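Local coordinates for protein probable 3-hydroxybutyryl-CoA dehydrogenase (Escherichia coli, PDB 3MOG) that catalyses the NAD-dependent oxidation of 3-hydroxyadipyl-CoA to 3-oxoadipyl-CoA in phenylacetate degradation, working as a homotrimer, at residues A211-I216 and G281-R286; E201-L206 and L263-L268; R196-E201 and A224-G229. All coordinates share one frame; numbering follows the deposited sequence.

Contact 1. Residues A211-I216 and G281-R286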
loop_
_atom_site.group_PDB
_atom_site.type_symbol
_atom_site.label_atom_id
_atom_site.label_comp_id
_atom_site.label_asym_id
_atom_site.label_seq_id
_atom_site.Cartn_x
_atom_site.Cartn_y
_atom_site.Cartn_z
ATOM N N ALA C 211 0.287 26.495 -7.637
ATOM C CA ALA C 211 0.405 27.386 -8.780
ATOM C C ALA C 211 -0.573 26.915 -9.835
ATOM O O ALA C 211 -1.013 25.767 -9.802
ATOM C CB ALA C 211 1.816 27.342 -9.343
ATOM N N ALA C 212 -0.893 27.810 -10.769
ATOM C CA ALA C 212 -1.621 27.486 -12.003
ATOM C C ALA C 212 -0.827 26.466 -12.837
ATOM O O ALA C 212 0.407 26.416 -12.738
ATOM C CB ALA C 212 -1.884 28.790 -12.827
ATOM N N PRO C 213 -1.522 25.653 -13.661
ATOM C CA PRO C 213 -0.796 24.650 -14.456
ATOM C C PRO C 213 0.254 25.247 -15.391
ATOM O O PRO C 213 1.323 24.647 -15.588
ATOM C CB PRO C 213 -1.892 23.951 -15.266
ATOM C CG PRO C 213 -3.181 24.670 -14.964
ATOM C CD PRO C 213 -2.985 25.447 -13.703
ATOM N N GLU C 214 -0.058 26.418 -15.945
ATOM C CA GLU C 214 0.841 27.181 -16.823
ATOM C C GLU C 214 2.115 27.589 -16.104
ATOM O O GLU C 214 3.164 27.692 -16.714
ATOM C CB GLU C 214 0.167 28.476 -17.342
ATOM C CG GLU C 214 -1.286 28.358 -17.748
ATOM C CD GLU C 214 -2.240 28.701 -16.611
ATOM O OE1 GLU C 214 -2.193 29.847 -16.108
ATOM O OE2 GLU C 214 -3.044 27.824 -16.227
ATOM N N VAL C 215 2.008 27.853 -14.807
ATOM C CA VAL C 215 3.157 28.285 -14.017
ATOM C C VAL C 215 4.073 27.075 -13.716
ATOM O O VAL C 215 5.301 27.169 -13.848
ATOM C CB VAL C 215 2.700 29.060 -12.750
ATOM C CG1 VAL C 215 3.868 29.382 -11.835
ATOM C CG2 VAL C 215 1.994 30.360 -13.152
ATOM N N ILE C 216 3.463 25.943 -13.349
ATOM C CA ILE C 216 4.191 24.687 -13.155
ATOM C C ILE C 216 4.934 24.298 -14.430
ATOM O O ILE C 216 6.131 24.002 -14.379
ATOM C CB ILE C 216 3.246 23.533 -12.758
ATOM C CG1 ILE C 216 2.418 23.919 -11.526
ATOM C CG2 ILE C 216 4.044 22.244 -12.560
ATOM C CD1 ILE C 216 1.339 22.890 -11.101
ATOM N N GLY C 281 -8.383 19.325 -21.737
ATOM C CA GLY C 281 -7.747 18.454 -20.762
ATOM C C GLY C 281 -7.481 19.263 -19.520
ATOM O O GLY C 281 -8.414 19.778 -18.895
ATOM N N VAL C 282 -6.203 19.376 -19.168
ATOM C CA VAL C 282 -5.763 20.353 -18.183
ATOM C C VAL C 282 -6.025 21.724 -18.800
ATOM O O VAL C 282 -6.513 22.639 -18.134
ATOM C CB VAL C 282 -4.254 20.194 -17.851
ATOM C CG1 VAL C 282 -3.734 21.388 -17.087
ATOM C CG2 VAL C 282 -4.012 18.934 -17.050
ATOM N N TYR C 283 -5.725 21.829 -20.090
ATOM C CA TYR C 283 -5.893 23.056 -20.848
ATOM C C TYR C 283 -7.029 22.962 -21.850
ATOM O O TYR C 283 -7.481 21.865 -22.203
ATOM C CB TYR C 283 -4.610 23.378 -21.608
ATOM C CG TYR C 283 -3.435 23.586 -20.706
ATOM C CD1 TYR C 283 -2.492 22.575 -20.527
ATOM C CD2 TYR C 283 -3.268 24.783 -20.013
ATOM C CE1 TYR C 283 -1.406 22.756 -19.690
ATOM C CE2 TYR C 283 -2.183 24.974 -19.173
ATOM C CZ TYR C 283 -1.251 23.949 -19.017
ATOM O OH TYR C 283 -0.166 24.114 -18.185
ATOM N N ASP C 284 -7.465 24.138 -22.302
ATOM C CA ASP C 284 -8.396 24.285 -23.417
ATOM C C ASP C 284 -7.574 24.414 -24.687
ATOM O O ASP C 284 -6.743 25.318 -24.805
ATOM C CB ASP C 284 -9.257 25.536 -23.220
ATOM C CG ASP C 284 -10.592 25.441 -23.917
ATOM O OD1 ASP C 284 -10.614 25.140 -25.132
ATOM O OD2 ASP C 284 -11.623 25.663 -23.241
ATOM N N TRP C 285 -7.797 23.510 -25.632
ATOM C CA TRP C 285 -6.993 23.490 -26.849
ATOM C C TRP C 285 -7.644 24.201 -28.043
ATOM O O TRP C 285 -7.070 24.249 -29.138
ATOM C CB TRP C 285 -6.563 22.061 -27.179
ATOM C CG TRP C 285 -5.513 21.583 -26.224
ATOM C CD1 TRP C 285 -5.717 20.996 -25.004
ATOM C CD2 TRP C 285 -4.096 21.689 -26.385
ATOM N NE1 TRP C 285 -4.513 20.718 -24.405
ATOM C CE2 TRP C 285 -3.500 21.130 -25.230
ATOM C CE3 TRP C 285 -3.269 22.196 -27.398
ATOM C CZ2 TRP C 285 -2.113 21.059 -25.059
ATOM C CZ3 TRP C 285 -1.887 22.128 -27.227
ATOM C CH2 TRP C 285 -1.326 21.563 -26.062
ATOM N N ARG C 286 -8.825 24.771 -27.809
ATOM C CA ARG C 286 -9.513 25.593 -28.804
ATOM C C ARG C 286 -8.850 26.974 -28.868
ATOM O O ARG C 286 -8.269 27.343 -29.896
ATOM C CB ARG C 286 -11.004 25.707 -28.472
ATOM C CG ARG C 286 -11.682 24.362 -28.251
ATOM C CD ARG C 286 -12.997 24.520 -27.508
ATOM N NE ARG C 286 -13.286 23.366 -26.656
ATOM C CZ ARG C 286 -13.920 22.265 -27.053
ATOM N NH1 ARG C 286 -14.349 22.146 -28.304
ATOM N NH2 ARG C 286 -14.126 21.278 -26.193
#
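Pro213 and Val282 bring the two backbones closest, with their CA atoms 7.6 Å apart. Residues 211-216 lead into a helix. Ala212 is the N-cap, Pro213 is the first helical residue, and Ala212 O accepts from both Val215 N and Ile216 N. Residues 281-286 are irregular, and no hydrogen bond joins the two segments. The side chains of Pro213 and Val282 lie alongside each other, pointing opposite ways. CB of Pro213 meets CG1 of Val282 at 3.6 Å. CG1 of Val282 also lies above the Tyr283 ring, toward its rim. Beside Val282, Tyr283 covers the first turn of helix 213-223. With CG anti to the carbonyl carbon (chi1 -61°), the ring leans to the helix and its hydroxyl end arrives at Pro213. CZ of Tyr283 is 3.8 Å from Pro213 CB. The contact lies in the C-terminal domain of the 3-hydroxyacyl-CoA dehydrogenase family, where an irregular segment packs on the start of helix 213-223. Glu214 comes to the ring edge, with its CG in the ring plane and 3.8 Å from Tyr283 CE2. Its carboxylate is turned 74° from the ring. The Tyr283 hydroxyl is hydrogen-bonded to Asp217, one turn into the same helix. Asp235 of helix 230-237 holds the backbone N of both Val282 and Tyr283 with its two carboxylate oxygens.

Contact 2. Residues E201-L206 and L263-L268; sequences EAWRAL and LVQQEL
Trp203 carries this contact, and it rests against Val264 and Gln265. The helical segments 201-206 and 263-268 cross at 92°, with their axes 9.9 Å apart at the closest point. With CG anti to the carbonyl carbon, the indole of Trp203 reaches the second helix. Gln265 lies over one face of the indole. Its CB sits above the six-membered ring in a CH-pi contact, 4.0 Å from the centroid and 15° off the normal. The Gln265 chain is extended beyond CG and continues across the indole at about a right angle. CG of Gln265 is 3.6 Å from Trp203 CZ2. The amide ends near the indole nitrogen, with its plane 36° from the ring. Its NE2 donates to Asn242 OD1 and Gln239 OE1 of helix 239-252, which fixes the amide. Val264 takes the other end of the benzo ring, with CG1 3.9 Å from Trp203 CE3. Leu268, one turn on, places CD1 3.9 Å from Trp203 CH2. No hydrogen bond crosses between the segments; the contact is van der Waals and CH-pi. This is helix-on-helix packing within the C-terminal domain of the 3-hydroxyacyl-CoA dehydrogenase family. Around it, Thr234 of helix 230-237 and Val282 of the loop after helix 263-270 also touch Trp203. Helix 263-270 meets a second subunit too, where Leu268 packs on Leu159 of that neighbouring chain.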
loop_
_atom_site.group_PDB
_atom_site.type_symbol
_atom_site.label_atom_id
_atom_site.label_comp_id
_atom_site.label_asym_id
_atom_site.label_seq_id
_atom_site.Cartn_x
_atom_site.Cartn_y
_atom_site.Cartn_z
ATOM N N GLU C 201 4.802 14.716 -9.625
ATOM C CA GLU C 201 5.043 15.924 -8.817
ATOM C C GLU C 201 4.135 17.114 -9.207
ATOM O O GLU C 201 3.606 17.815 -8.328
ATOM C CB GLU C 201 6.528 16.298 -8.740
ATOM C CG GLU C 201 7.346 15.367 -7.816
ATOM C CD GLU C 201 6.817 15.305 -6.382
ATOM O OE1 GLU C 201 6.800 14.206 -5.790
ATOM O OE2 GLU C 201 6.423 16.355 -5.835
ATOM N N ALA C 202 3.906 17.278 -10.507
ATOM C CA ALA C 202 2.972 18.282 -11.040
ATOM C C ALA C 202 1.508 18.089 -10.595
ATOM O O ALA C 202 0.861 19.045 -10.168
ATOM C CB ALA C 202 3.038 18.273 -12.509
ATOM N N TRP C 203 0.982 16.872 -10.708
ATOM C CA TRP C 203 -0.366 16.584 -10.183
ATOM C C TRP C 203 -0.532 16.910 -8.694
ATOM O O TRP C 203 -1.573 17.441 -8.282
ATOM C CB TRP C 203 -0.753 15.137 -10.444
ATOM C CG TRP C 203 -0.862 14.794 -11.911
ATOM C CD1 TRP C 203 -0.131 13.863 -12.594
ATOM C CD2 TRP C 203 -1.769 15.369 -12.865
ATOM N NE1 TRP C 203 -0.516 13.826 -13.917
ATOM C CE2 TRP C 203 -1.516 14.744 -14.111
ATOM C CE3 TRP C 203 -2.775 16.348 -12.788
ATOM C CZ2 TRP C 203 -2.226 15.072 -15.273
ATOM C CZ3 TRP C 203 -3.480 16.673 -13.950
ATOM C CH2 TRP C 203 -3.204 16.027 -15.169
ATOM N N ARG C 204 0.496 16.616 -7.897
ATOM C CA ARG C 204 0.462 16.940 -6.473
ATOM C C ARG C 204 0.451 18.446 -6.231
ATOM O O ARG C 204 -0.305 18.934 -5.386
ATOM C CB ARG C 204 1.627 16.299 -5.739
ATOM C CG ARG C 204 1.299 14.910 -5.241
ATOM C CD ARG C 204 2.450 14.381 -4.469
ATOM N NE ARG C 204 2.526 14.937 -3.123
ATOM C CZ ARG C 204 2.513 14.190 -2.027
ATOM N NH1 ARG C 204 2.407 12.869 -2.136
ATOM N NH2 ARG C 204 2.605 14.755 -0.830
ATOM N N ALA C 205 1.272 19.165 -6.993
ATOM C CA ALA C 205 1.321 20.624 -6.937
ATOM C C ALA C 205 -0.046 21.190 -7.340
ATOM O O ALA C 205 -0.607 22.017 -6.631
ATOM C CB ALA C 205 2.443 21.159 -7.847
ATOM N N LEU C 206 -0.585 20.677 -8.444
ATOM C CA LEU C 206 -1.921 21.031 -8.931
ATOM C C LEU C 206 -3.049 20.771 -7.929
ATOM O O LEU C 206 -3.921 21.621 -7.765
ATOM C CB LEU C 206 -2.212 20.298 -10.235
ATOM C CG LEU C 206 -3.221 20.882 -11.211
ATOM C CD1 LEU C 206 -3.198 22.414 -11.213
ATOM C CD2 LEU C 206 -2.889 20.341 -12.579
ATOM N N LEU C 263 -5.970 11.645 -8.165
ATOM C CA LEU C 263 -7.430 11.813 -8.334
ATOM C C LEU C 263 -7.750 12.946 -9.316
ATOM O O LEU C 263 -8.817 12.957 -9.920
ATOM C CB LEU C 263 -8.151 12.089 -7.010
ATOM C CG LEU C 263 -8.156 11.037 -5.904
ATOM C CD1 LEU C 263 -8.381 11.771 -4.604
ATOM C CD2 LEU C 263 -9.201 9.918 -6.102
ATOM N N VAL C 264 -6.820 13.892 -9.464
ATOM C CA VAL C 264 -6.973 14.990 -10.412
ATOM C C VAL C 264 -6.862 14.476 -11.839
ATOM O O VAL C 264 -7.645 14.879 -12.701
ATOM C CB VAL C 264 -5.948 16.129 -10.167
ATOM C CG1 VAL C 264 -6.201 17.307 -11.121
ATOM C CG2 VAL C 264 -6.021 16.593 -8.735
ATOM N N GLN C 265 -5.917 13.568 -12.080
ATOM C CA GLN C 265 -5.788 12.963 -13.405
ATOM C C GLN C 265 -6.927 11.997 -13.699
ATOM O O GLN C 265 -7.504 12.044 -14.785
ATOM C CB GLN C 265 -4.432 12.273 -13.608
ATOM C CG GLN C 265 -4.148 12.002 -15.087
ATOM C CD GLN C 265 -2.796 11.361 -15.354
ATOM O OE1 GLN C 265 -2.244 10.661 -14.503
ATOM N NE2 GLN C 265 -2.274 11.568 -16.567
ATOM N N GLN C 266 -7.236 11.134 -12.733
ATOM C CA GLN C 266 -8.338 10.179 -12.848
ATOM C C GLN C 266 -9.620 10.895 -13.247
ATOM O O GLN C 266 -10.294 10.470 -14.169
ATOM C CB GLN C 266 -8.578 9.420 -11.526
ATOM C CG GLN C 266 -9.609 8.291 -11.685
ATOM C CD GLN C 266 -9.811 7.430 -10.462
ATOM O OE1 GLN C 266 -9.578 6.228 -10.510
ATOM N NE2 GLN C 266 -10.266 8.029 -9.364
ATOM N N GLU C 267 -9.935 11.982 -12.540
ATOM C CA GLU C 267 -11.110 12.807 -12.835
ATOM C C GLU C 267 -11.166 13.285 -14.282
ATOM O O GLU C 267 -12.239 13.260 -14.893
ATOM C CB GLU C 267 -11.186 14.009 -11.887
ATOM C CG GLU C 267 -12.539 14.683 -11.849
ATOM C CD GLU C 267 -13.489 14.077 -10.827
ATOM O OE1 GLU C 267 -13.431 12.847 -10.568
ATOM O OE2 GLU C 267 -14.306 14.852 -10.284
ATOM N N LEU C 268 -10.013 13.698 -14.824
ATOM C CA LEU C 268 -9.927 14.145 -16.213
ATOM C C LEU C 268 -10.179 13.016 -17.220
ATOM O O LEU C 268 -10.780 13.247 -18.276
ATOM C CB LEU C 268 -8.581 14.825 -16.503
ATOM C CG LEU C 268 -8.223 16.179 -15.858
ATOM C CD1 LEU C 268 -6.868 16.641 -16.396
ATOM C CD2 LEU C 268 -9.277 17.269 -16.087
#

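Contact 3. Residues R196-E201 and A224-G229; sequences RPYYSE and AGFPMG
Tyr198 has its CG anti to the backbone N (chi1 -173°), which sends the phenol out from helix 196-207 to residues 224-229. Phe226 has its CG anti to its carbonyl carbon, and its ring is carried back alongside the phenol. The two rings overlap from opposing directions. CE1 of Tyr198 stands over the centre of one Phe226 face, 3.4 Å above its plane. With centroids 4.3 Å apart and planes 32° apart, the rings lean on each other at a slant. Contact is close along this face, with Tyr198 CE1 3.6 Å from Phe226 CD2.

The hydroxyl makes the one hydrogen bond between the segments. Tyr198 OH donates to Met228 O at 2.6 Å. This oxygen lies at the edge of the phenol, in the ring plane. The C=O...donor angle is 137°, and the donor is tilted out of the carbonyl plane. The hydroxyl also touches Phe226 CB, at 3.2 Å, and Gly229 CA, at 3.6 Å. One phenol end thus meets three residues of the loop.

Phe226 also meets the second half of the chain: Tyr425 edge-to-face and Ile397 of helix 390-406. Gly225 is the first residue to leave the preceding helix, with positive phi, and Gly229 is the N-cap of the next. The arrangement is a helix-to-helix connection held by a buried tyrosine from a neighbouring helix, in the all-helical C-terminal domain of the 3-hydroxyacyl-CoA dehydrogenase family.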
loop_
_atom_site.group_PDB
_atom_site.type_symbol
_atom_site.label_atom_id
_atom_site.label_comp_id
_atom_site.label_asym_id
_atom_site.label_seq_id
_atom_site.Cartn_x
_atom_site.Cartn_y
_atom_site.Cartn_z
ATOM N N ARG C 196 8.160 8.732 -14.369
ATOM C CA ARG C 196 6.953 8.857 -13.536
ATOM C C ARG C 196 6.879 10.098 -12.606
ATOM O O ARG C 196 5.840 10.763 -12.574
ATOM C CB ARG C 196 6.686 7.570 -12.740
ATOM C CG ARG C 196 6.156 6.373 -13.536
ATOM C CD ARG C 196 4.890 6.724 -14.338
ATOM N NE ARG C 196 5.200 6.947 -15.755
ATOM C CZ ARG C 196 4.367 7.476 -16.641
ATOM N NH1 ARG C 196 3.144 7.857 -16.278
ATOM N NH2 ARG C 196 4.761 7.623 -17.901
ATOM N N PRO C 197 7.967 10.432 -11.863
ATOM C CA PRO C 197 7.793 11.625 -10.990
ATOM C C PRO C 197 7.761 12.976 -11.703
ATOM O O PRO C 197 7.399 13.988 -11.090
ATOM C CB PRO C 197 8.971 11.544 -10.020
ATOM C CG PRO C 197 9.944 10.614 -10.649
ATOM C CD PRO C 197 9.184 9.664 -11.507
ATOM N N TYR C 198 8.118 12.998 -12.987
ATOM C CA TYR C 198 7.993 14.225 -13.750
ATOM C C TYR C 198 6.509 14.594 -13.826
ATOM O O TYR C 198 6.150 15.757 -13.636
ATOM C CB TYR C 198 8.633 14.104 -15.136
ATOM C CG TYR C 198 8.666 15.407 -15.908
ATOM C CD1 TYR C 198 9.306 16.527 -15.384
ATOM C CD2 TYR C 198 8.069 15.515 -17.173
ATOM C CE1 TYR C 198 9.333 17.726 -16.073
ATOM C CE2 TYR C 198 8.098 16.707 -17.873
ATOM C CZ TYR C 198 8.729 17.809 -17.312
ATOM O OH TYR C 198 8.767 18.994 -17.979
ATOM N N TYR C 199 5.652 13.589 -14.024
ATOM C CA TYR C 199 4.217 13.826 -14.089
ATOM C C TYR C 199 3.596 13.962 -12.717
ATOM O O TYR C 199 2.782 14.854 -12.499
ATOM C CB TYR C 199 3.509 12.741 -14.903
ATOM C CG TYR C 199 4.156 12.536 -16.239
ATOM C CD1 TYR C 199 4.837 11.349 -16.521
ATOM C CD2 TYR C 199 4.139 13.540 -17.208
ATOM C CE1 TYR C 199 5.452 11.149 -17.727
ATOM C CE2 TYR C 199 4.766 13.350 -18.444
ATOM C CZ TYR C 199 5.419 12.150 -18.688
ATOM O OH TYR C 199 6.048 11.924 -19.886
ATOM N N SER C 200 3.992 13.096 -11.792
ATOM C CA SER C 200 3.294 12.999 -10.512
ATOM C C SER C 200 3.612 14.125 -9.525
ATOM O O SER C 200 2.766 14.469 -8.679
ATOM C CB SER C 200 3.512 11.626 -9.871
ATOM O OG SER C 200 4.846 11.466 -9.440
ATOM N N GLU C 201 4.802 14.716 -9.625
ATOM C CA GLU C 201 5.043 15.924 -8.817
ATOM C C GLU C 201 4.135 17.114 -9.207
ATOM O O GLU C 201 3.606 17.815 -8.328
ATOM C CB GLU C 201 6.528 16.298 -8.740
ATOM C CG GLU C 201 7.346 15.367 -7.816
ATOM C CD GLU C 201 6.817 15.305 -6.382
ATOM O OE1 GLU C 201 6.800 14.206 -5.790
ATOM O OE2 GLU C 201 6.423 16.355 -5.835
ATOM N N ALA C 224 13.961 24.696 -15.562
ATOM C CA ALA C 224 14.780 23.471 -15.481
ATOM C C ALA C 224 15.303 22.980 -16.830
ATOM O O ALA C 224 16.140 22.095 -16.884
ATOM C CB ALA C 224 14.010 22.352 -14.775
ATOM N N GLY C 225 14.782 23.536 -17.917
ATOM C CA GLY C 225 15.245 23.186 -19.254
ATOM C C GLY C 225 14.606 21.966 -19.910
ATOM O O GLY C 225 15.139 21.464 -20.900
ATOM N N PHE C 226 13.490 21.470 -19.368
ATOM C CA PHE C 226 12.748 20.377 -20.015
ATOM C C PHE C 226 12.094 20.941 -21.281
ATOM O O PHE C 226 11.694 22.092 -21.281
ATOM C CB PHE C 226 11.667 19.819 -19.082
ATOM C CG PHE C 226 12.189 18.993 -17.924
ATOM C CD1 PHE C 226 12.468 17.647 -18.078
ATOM C CD2 PHE C 226 12.357 19.562 -16.661
ATOM C CE1 PHE C 226 12.920 16.869 -16.988
ATOM C CE2 PHE C 226 12.802 18.805 -15.580
ATOM C CZ PHE C 226 13.088 17.457 -15.740
ATOM N N PRO C 227 12.008 20.156 -22.369
ATOM C CA PRO C 227 11.431 20.705 -23.610
ATOM C C PRO C 227 9.939 21.045 -23.513
ATOM O O PRO C 227 9.491 21.993 -24.155
ATOM C CB PRO C 227 11.658 19.595 -24.640
ATOM C CG PRO C 227 11.894 18.353 -23.840
ATOM C CD PRO C 227 12.537 18.796 -22.562
ATOM N N MET C 228 9.190 20.287 -22.712
ATOM C CA MET C 228 7.785 20.595 -22.459
ATOM C C MET C 228 7.436 20.381 -20.985
ATOM O O MET C 228 7.918 19.441 -20.357
ATOM C CB MET C 228 6.885 19.747 -23.355
ATOM C CG MET C 228 5.388 20.017 -23.177
ATOM S SD MET C 228 4.453 19.778 -24.690
ATOM C CE MET C 228 5.228 21.045 -25.714
ATOM N N GLY C 229 6.615 21.271 -20.438
ATOM C CA GLY C 229 6.111 21.145 -19.077
ATOM C C GLY C 229 5.293 19.879 -18.911
ATOM O O GLY C 229 4.653 19.426 -19.864
#

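In the fold
The chain first builds its NAD-binding Rossmann domain, then enters helix 196-207. Contact 3 closes the shortest loop, from residues 196-201 across helix 213-223 to the turn before helix 230-237. Contact 2 starts further along helix 196-207 and closes at helix 263-270. Contact 1 starts at helix 213-223 and closes last, after helix 263-270. All three loops cross, since their segments alternate along the chain. Contacts 2 and 3 share Glu201. Contacts 1 and 2 touch where Val282 CG2 packs on Trp203 and Leu268, and where Ile216 meets Ala205. Contacts 2 and 3 are built on helix 196-207, and contact 1 on helix 213-223 next in the chain; all lie in one family domain.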